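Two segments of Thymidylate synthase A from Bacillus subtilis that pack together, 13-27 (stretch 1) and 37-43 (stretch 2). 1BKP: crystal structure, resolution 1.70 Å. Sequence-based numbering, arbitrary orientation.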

# COMPACT_ATOMS: atom_id res chain seq x y z
N ASP A 13 17.21 -9.70 -10.06
CA ASP A 13 15.98 -9.83 -10.81
C ASP A 13 15.78 -8.65 -11.74
O ASP A 13 15.27 -8.78 -12.89
CB ASP A 13 14.78 -9.96 -9.85
CG ASP A 13 13.48 -10.17 -10.60
OD1 ASP A 13 13.49 -11.07 -11.43
OD2 ASP A 13 12.47 -9.48 -10.43
N ILE A 14 16.22 -7.49 -11.27
CA ILE A 14 16.07 -6.29 -12.06
C ILE A 14 17.07 -6.25 -13.24
O ILE A 14 16.68 -5.97 -14.43
CB ILE A 14 16.25 -5.00 -11.14
CG1 ILE A 14 15.08 -4.89 -10.16
CG2 ILE A 14 16.34 -3.68 -11.99
CD1 ILE A 14 15.30 -3.71 -9.10
N ILE A 15 18.32 -6.62 -12.92
CA ILE A 15 19.37 -6.63 -13.92
C ILE A 15 18.98 -7.65 -14.95
O ILE A 15 19.08 -7.37 -16.09
CB ILE A 15 20.74 -7.04 -13.37
CG1 ILE A 15 21.35 -5.90 -12.56
CG2 ILE A 15 21.64 -7.49 -14.51
CD1 ILE A 15 22.55 -6.38 -11.75
N ASN A 16 18.45 -8.80 -14.57
CA ASN A 16 18.08 -9.80 -15.55
C ASN A 16 16.76 -9.73 -16.27
O ASN A 16 16.68 -10.02 -17.45
CB ASN A 16 18.23 -11.22 -14.99
CG ASN A 16 19.61 -11.49 -14.44
OD1 ASN A 16 20.58 -10.87 -14.86
ND2 ASN A 16 19.70 -12.39 -13.48
N ASN A 17 15.74 -9.24 -15.61
CA ASN A 17 14.39 -9.25 -16.15
C ASN A 17 13.82 -7.88 -16.17
O ASN A 17 12.64 -7.69 -16.55
CB ASN A 17 13.52 -10.06 -15.19
CG ASN A 17 13.95 -11.48 -15.12
OD1 ASN A 17 14.14 -12.13 -16.13
ND2 ASN A 17 14.13 -11.98 -13.92
N GLY A 18 14.60 -6.89 -15.75
CA GLY A 18 14.04 -5.54 -15.73
C GLY A 18 13.67 -4.93 -17.08
O GLY A 18 14.28 -5.24 -18.09
N ILE A 19 12.68 -4.05 -17.09
CA ILE A 19 12.24 -3.41 -18.31
C ILE A 19 12.80 -1.98 -18.44
O ILE A 19 12.76 -1.18 -17.49
CB ILE A 19 10.67 -3.38 -18.32
CG1 ILE A 19 10.15 -4.81 -18.16
CG2 ILE A 19 10.14 -2.74 -19.63
CD1 ILE A 19 9.12 -4.90 -17.11
N SER A 20 13.29 -1.64 -19.64
CA SER A 20 13.90 -0.36 -19.83
C SER A 20 12.93 0.75 -20.08
O SER A 20 11.93 0.51 -20.66
CB SER A 20 14.88 -0.49 -21.01
OG SER A 20 15.28 0.80 -21.41
N ASP A 21 13.19 1.96 -19.59
CA ASP A 21 12.35 3.09 -19.93
C ASP A 21 12.81 3.85 -21.15
O ASP A 21 12.44 5.02 -21.34
CB ASP A 21 12.14 4.04 -18.77
CG ASP A 21 13.44 4.54 -18.17
OD1 ASP A 21 14.49 4.27 -18.77
OD2 ASP A 21 13.36 5.22 -17.10
N GLU A 22 13.64 3.20 -21.97
CA GLU A 22 14.16 3.83 -23.24
C GLU A 22 12.98 4.32 -24.17
O GLU A 22 13.11 5.27 -24.91
CB GLU A 22 14.97 2.78 -23.98
CG GLU A 22 16.41 2.73 -23.68
CD GLU A 22 16.96 1.29 -23.79
OE1 GLU A 22 16.23 0.36 -24.22
OE2 GLU A 22 18.13 1.08 -23.38
N GLU A 23 11.79 3.70 -24.04
CA GLU A 23 10.65 4.06 -24.85
C GLU A 23 10.06 5.42 -24.56
O GLU A 23 9.28 5.97 -25.41
CB GLU A 23 9.55 3.03 -24.73
CG GLU A 23 8.96 2.94 -23.29
CD GLU A 23 7.79 1.98 -23.19
OE1 GLU A 23 6.93 2.07 -24.08
OE2 GLU A 23 7.72 1.15 -22.22
N PHE A 24 10.35 5.95 -23.37
CA PHE A 24 9.84 7.24 -22.97
C PHE A 24 10.87 8.34 -23.14
O PHE A 24 12.08 8.06 -23.21
CB PHE A 24 9.39 7.16 -21.49
CG PHE A 24 8.35 6.06 -21.23
CD1 PHE A 24 7.12 6.11 -21.81
CD2 PHE A 24 8.64 4.99 -20.41
CE1 PHE A 24 6.16 5.13 -21.58
CE2 PHE A 24 7.67 3.96 -20.16
CZ PHE A 24 6.42 4.06 -20.76
N ASP A 25 10.40 9.58 -23.16
CA ASP A 25 11.31 10.74 -23.27
C ASP A 25 11.62 11.17 -21.80
O ASP A 25 11.04 12.09 -21.28
CB ASP A 25 10.65 11.84 -24.07
CG ASP A 25 10.49 11.48 -25.54
OD1 ASP A 25 11.37 10.79 -26.06
OD2 ASP A 25 9.48 11.85 -26.19
N VAL A 26 12.55 10.49 -21.15
CA VAL A 26 12.83 10.77 -19.75
C VAL A 26 13.34 12.18 -19.49
O VAL A 26 13.94 12.81 -20.31
CB VAL A 26 13.76 9.68 -19.14
CG1 VAL A 26 13.17 8.29 -19.41
CG2 VAL A 26 15.21 9.81 -19.68
N ARG A 27 13.03 12.69 -18.33
CA ARG A 27 13.42 14.02 -17.97
C ARG A 27 14.63 14.07 -17.04
O ARG A 27 15.07 15.17 -16.68
CB ARG A 27 12.21 14.77 -17.37
N ALA A 37 19.20 9.86 -18.50
CA ALA A 37 19.47 8.82 -17.47
C ALA A 37 18.27 7.83 -17.50
O ALA A 37 17.17 8.22 -17.05
CB ALA A 37 19.60 9.48 -16.08
N HIS A 38 18.46 6.64 -18.07
CA HIS A 38 17.36 5.68 -18.15
C HIS A 38 17.49 4.66 -17.02
O HIS A 38 18.56 4.61 -16.33
CB HIS A 38 17.39 4.98 -19.51
CG HIS A 38 16.99 5.88 -20.65
ND1 HIS A 38 15.69 6.28 -20.86
CD2 HIS A 38 17.73 6.52 -21.59
CE1 HIS A 38 15.63 7.13 -21.87
NE2 HIS A 38 16.85 7.29 -22.34
N THR A 39 16.46 3.82 -16.85
CA THR A 39 16.44 2.83 -15.78
C THR A 39 15.86 1.52 -16.25
O THR A 39 15.35 1.47 -17.39
CB THR A 39 15.50 3.26 -14.63
OG1 THR A 39 14.16 3.36 -15.12
CG2 THR A 39 15.93 4.60 -14.04
N LEU A 40 16.19 0.45 -15.54
CA LEU A 40 15.56 -0.88 -15.68
C LEU A 40 14.62 -0.99 -14.42
O LEU A 40 15.01 -0.56 -13.33
CB LEU A 40 16.56 -2.08 -15.58
CG LEU A 40 17.64 -2.15 -16.69
CD1 LEU A 40 18.56 -3.29 -16.43
CD2 LEU A 40 17.00 -2.25 -18.05
N SER A 41 13.41 -1.55 -14.58
CA SER A 41 12.55 -1.65 -13.42
C SER A 41 11.71 -2.88 -13.47
O SER A 41 11.52 -3.49 -14.55
CB SER A 41 11.64 -0.41 -13.35
OG SER A 41 10.90 -0.34 -14.55
N VAL A 42 11.23 -3.25 -12.29
CA VAL A 42 10.29 -4.37 -12.08
C VAL A 42 9.20 -3.82 -11.13
O VAL A 42 9.35 -2.76 -10.51
CB VAL A 42 10.88 -5.63 -11.47
CG1 VAL A 42 11.88 -6.27 -12.45
CG2 VAL A 42 11.50 -5.32 -10.04
N ILE A 43 8.05 -4.45 -11.16
CA ILE A 43 6.90 -4.00 -10.39
C ILE A 43 6.58 -4.90 -9.23
O ILE A 43 6.52 -6.13 -9.39
CB ILE A 43 5.65 -4.00 -11.35
CG1 ILE A 43 5.76 -2.88 -12.42
CG2 ILE A 43 4.41 -3.69 -10.66
CD1 ILE A 43 4.60 -3.10 -13.52
O HOH W 1 12.39 1.33 -16.31
O HOH W 2 14.57 7.54 -16.13

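The two stretches meet along a short piece of antiparallel sheet, with a helix end packed beside it and a carboxylate hub beyond it; together they bury 729 Å² of surface, both sides summed.

Backbone hydrogen bonds set the register. Ile 19 and Ser 41 form the hydrogen-bonded pair of the ladder: Ile 19 N donates to Ser 41 O at 2.8 Å and almost linearly (174°), while Ser 41 N returns a more bent bond to Ile 19 O at 3.0 Å. Ser 20 and Leu 40 form the neighbouring non-hydrogen-bonded pair, their CA atoms 4.5 Å apart. This closeness is typical of such a pair and brings CA-H groups against carbonyls, with Leu 40 CA 3.3 Å from Ile 19 O and Ser 20 CA 3.4 Å from Thr 39 O. One step further along, Asp 21 N donates to Thr 39 O at 3.1 Å, so the backbone pairing continues past Ser 20.

Asp 21 then turns its side chain to the same partner strand. With chi1 in the p well, its carboxylate reaches back so that OD1 accepts from Thr 39 N at 2.8 Å. The same oxygen accepts from His 38 ND1 at 3.1 Å, through a more bent bond. The other oxygen, OD2, lies 2.8 Å from Thr 39 OG1. A short carboxylate suits this place because its two oxygens can meet a backbone amide, an imidazole and a hydroxyl clustered around the start of the strand. Asp 21 also opens a type I turn ending at Phe 24, whose N bonds to Asp 21 O at 3.1 Å.

That turn helps to wrap the His 38 ring. Glu 22 CA lies over one face, 4.1 Å from the ring centroid in a CH-pi contact, and Val 26 covers the opposite face, its CG2 3.5 Å from His 38 CE1. The flat imidazole thus offers two faces for packing while its ND1 still serves Asp 21 at the edge.

Apolar packing joins the helix end to the strand. Ile 14, buried, places CG2 3.9 Å from Leu 40 CB and CG1 3.6 Å from Val 42 CG2; the two branches at its CB let it touch both residues, CG2 against Leu 40 and CG1 against Val 42. Leu 40 lies on the same face of the sheet as Ser 20, and its CD2 comes within 4.0 Å of Ser 20 CB. Gly 18, the first residue to leave helical geometry, lets the chain pass close to the strand, its CA 3.5 Å from Ser 41 O. A beta carbon here would point toward the strand, only 3.0 Å from Leu 40 CB, and would also strike Ile 14 O at 2.2 Å.

Two waters complete the polar contacts. Water 1 donates to Ile 19 O at 2.8 Å and hydrogen-bonds Thr 39 OG1 at 2.9 Å and Ser 41 OG at 2.8 Å, linking these hydroxyls to the opposing backbone. Water 2 donates to Asp 21 OD2 and Ala 37 O, each at 2.8 Å.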